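Local structure of fasciclin-1 (1O70) at residues 180-183 with 184-187. The protein serves as a neural cell adhesion molecule of the fly, and this chain holds its third and fourth FAS1 domains. Numbering follows the deposited sequence.
Sequences FSHF and NDQL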
ATOM      1  N   PHE A 180     -15.955  -8.569 -14.223  1.00 39.67           N
ATOM      2  CA  PHE A 180     -17.242  -8.895 -14.812  1.00 40.03           C
ATOM      3  C   PHE A 180     -17.862  -7.777 -15.641  1.00 39.79           C
ATOM      4  O   PHE A 180     -18.529  -8.050 -16.626  1.00 40.56           O
ATOM      5  CB  PHE A 180     -18.243  -9.320 -13.730  1.00 40.53           C
ATOM      6  CG  PHE A 180     -17.795 -10.487 -12.910  1.00 40.88           C
ATOM      7  CD1 PHE A 180     -17.040 -10.293 -11.759  1.00 40.19           C
ATOM      8  CD2 PHE A 180     -18.119 -11.787 -13.293  1.00 39.86           C
ATOM      9  CE1 PHE A 180     -16.614 -11.375 -11.002  1.00 41.97           C
ATOM     10  CE2 PHE A 180     -17.696 -12.880 -12.538  1.00 40.77           C
ATOM     11  CZ  PHE A 180     -16.942 -12.676 -11.390  1.00 41.48           C
ATOM     12  N   SER A 181     -17.631  -6.531 -15.248  1.00 39.64           N
ATOM     13  CA  SER A 181     -18.199  -5.378 -15.932  1.00 39.48           C
ATOM     14  C   SER A 181     -17.157  -4.543 -16.666  1.00 41.24           C
ATOM     15  O   SER A 181     -17.475  -3.485 -17.204  1.00 41.45           O
ATOM     16  CB  SER A 181     -18.879  -4.470 -14.918  1.00 40.11           C
ATOM     17  OG  SER A 181     -17.893  -3.819 -14.127  1.00 38.87           O
ATOM     18  N   HIS A 182     -15.911  -5.000 -16.656  1.00 42.82           N
ATOM     19  CA  HIS A 182     -14.820  -4.283 -17.310  1.00 44.49           C
ATOM     20  C   HIS A 182     -14.579  -2.951 -16.621  1.00 44.65           C
ATOM     21  O   HIS A 182     -14.102  -1.984 -17.223  1.00 46.53           O
ATOM     22  CB  HIS A 182     -15.130  -4.089 -18.793  1.00 46.35           C
ATOM     23  CG  HIS A 182     -15.183  -5.375 -19.558  1.00 48.89           C
ATOM     24  ND1 HIS A 182     -14.085  -5.909 -20.201  1.00 49.79           N
ATOM     25  CD2 HIS A 182     -16.191  -6.261 -19.738  1.00 48.93           C
ATOM     26  CE1 HIS A 182     -14.415  -7.068 -20.744  1.00 49.81           C
ATOM     27  NE2 HIS A 182     -15.687  -7.305 -20.477  1.00 49.24           N
ATOM     28  N   PHE A 183     -14.926  -2.920 -15.340  1.00 43.21           N
ATOM     29  CA  PHE A 183     -14.739  -1.748 -14.506  1.00 40.00           C
ATOM     30  C   PHE A 183     -13.241  -1.453 -14.384  1.00 39.45           C
ATOM     31  O   PHE A 183     -12.840  -0.296 -14.324  1.00 40.14           O
ATOM     32  CB  PHE A 183     -15.311  -2.019 -13.115  1.00 38.81           C
ATOM     33  CG  PHE A 183     -15.022  -0.940 -12.115  1.00 35.60           C
ATOM     34  CD1 PHE A 183     -15.853   0.155 -12.003  1.00 33.67           C
ATOM     35  CD2 PHE A 183     -13.897  -1.009 -11.304  1.00 36.59           C
ATOM     36  CE1 PHE A 183     -15.579   1.162 -11.087  1.00 35.58           C
ATOM     37  CE2 PHE A 183     -13.612  -0.006 -10.385  1.00 35.97           C
ATOM     38  CZ  PHE A 183     -14.453   1.081 -10.283  1.00 35.48           C
ATOM     39  N   ASN A 184     -12.418  -2.502 -14.351  1.00 38.72           N
ATOM     40  CA  ASN A 184     -10.972  -2.340 -14.203  1.00 39.18           C
ATOM     41  C   ASN A 184     -10.267  -1.632 -15.353  1.00 40.85           C
ATOM     42  O   ASN A 184      -9.311  -0.889 -15.136  1.00 41.45           O
ATOM     43  CB  ASN A 184     -10.279  -3.692 -14.015  1.00 35.17           C
ATOM     44  CG  ASN A 184     -10.797  -4.463 -12.832  1.00 32.94           C
ATOM     45  OD1 ASN A 184     -11.355  -3.895 -11.903  1.00 36.40           O
ATOM     46  ND2 ASN A 184     -10.594  -5.772 -12.850  1.00 30.90           N
ATOM     47  N   ASP A 185     -10.727  -1.884 -16.572  1.00 42.57           N
ATOM     48  CA  ASP A 185     -10.125  -1.301 -17.764  1.00 44.36           C
ATOM     49  C   ASP A 185      -9.670   0.139 -17.570  1.00 44.83           C
ATOM     50  O   ASP A 185      -8.508   0.483 -17.810  1.00 46.75           O
ATOM     51  CB  ASP A 185     -11.107  -1.390 -18.936  1.00 45.49           C
ATOM     52  CG  ASP A 185     -11.380  -2.824 -19.353  1.00 47.79           C
ATOM     53  OD1 ASP A 185     -11.070  -3.742 -18.561  1.00 50.24           O
ATOM     54  OD2 ASP A 185     -11.909  -3.040 -20.464  1.00 47.99           O
ATOM     55  N   GLN A 186     -10.588   0.976 -17.115  1.00 44.77           N
ATOM     56  CA  GLN A 186     -10.306   2.389 -16.903  1.00 44.97           C
ATOM     57  C   GLN A 186      -9.144   2.690 -15.953  1.00 45.00           C
ATOM     58  O   GLN A 186      -8.487   3.719 -16.090  1.00 44.87           O
ATOM     59  CB  GLN A 186     -11.566   3.080 -16.378  1.00 45.90           C
ATOM     60  CG  GLN A 186     -11.983   2.581 -15.010  1.00 46.71           C
ATOM     61  CD  GLN A 186     -13.189   3.307 -14.486  1.00 48.84           C
ATOM     62  OE1 GLN A 186     -13.268   4.537 -14.568  1.00 50.70           O
ATOM     63  NE2 GLN A 186     -14.135   2.559 -13.924  1.00 47.34           N
ATOM     64  N   LEU A 187      -8.904   1.803 -14.991  1.00 45.07           N
ATOM     65  CA  LEU A 187      -7.855   2.001 -13.990  1.00 44.48           C
ATOM     66  C   LEU A 187      -6.432   1.972 -14.525  1.00 46.98           C
ATOM     67  O   LEU A 187      -5.465   2.077 -13.765  1.00 46.91           O
ATOM     68  CB  LEU A 187      -8.008   0.964 -12.882  1.00 40.74           C
ATOM     69  CG  LEU A 187      -9.395   0.983 -12.245  1.00 36.70           C
ATOM     70  CD1 LEU A 187      -9.488  -0.137 -11.240  1.00 35.80           C
ATOM     71  CD2 LEU A 187      -9.650   2.330 -11.596  1.00 32.91           C
TER
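N184 brings its OD1 to the edge of the F183 ring, 3.9 Å from CD2, with amide and ring planes 78° apart. Asparagine suits this buried place because its ND2 donates a hydrogen bond to Y175 O in helix 172-177. D185 binds the H182 carbonyl through a weak 3.4 Å bond from its backbone N to H182 O. Its carboxylate runs alongside the exposed imidazole, OD2 lying near the ring plane 3.6 Å from ND1; polar groups fit this outer side. CG of Q186 lies between backbone N and carbonyl carbon (chi1 65°), and the extended chain beyond it carries NE2 to F183 O, a 3.2 Å bond in the carbonyl plane on a lone pair. Glutamine suits this double role, for the same NE2 rests over one face of the F183 ring, 3.5 Å from CE1. L187, apolar as its buried place among L162, L165 and F194 demands, sets CD1 4.2 Å from F183 CE2. The F183 ring is itself buried against L231 and L235; an alanine here would probably open a gap beside L187 and leave the Q186 amide without its aromatic floor. Two successive turns, closed by D185 N to H182 O and L187 N to N184 O, shape this loop between helix 172-177 and strand 193-199 of the fourth FAS1 domain.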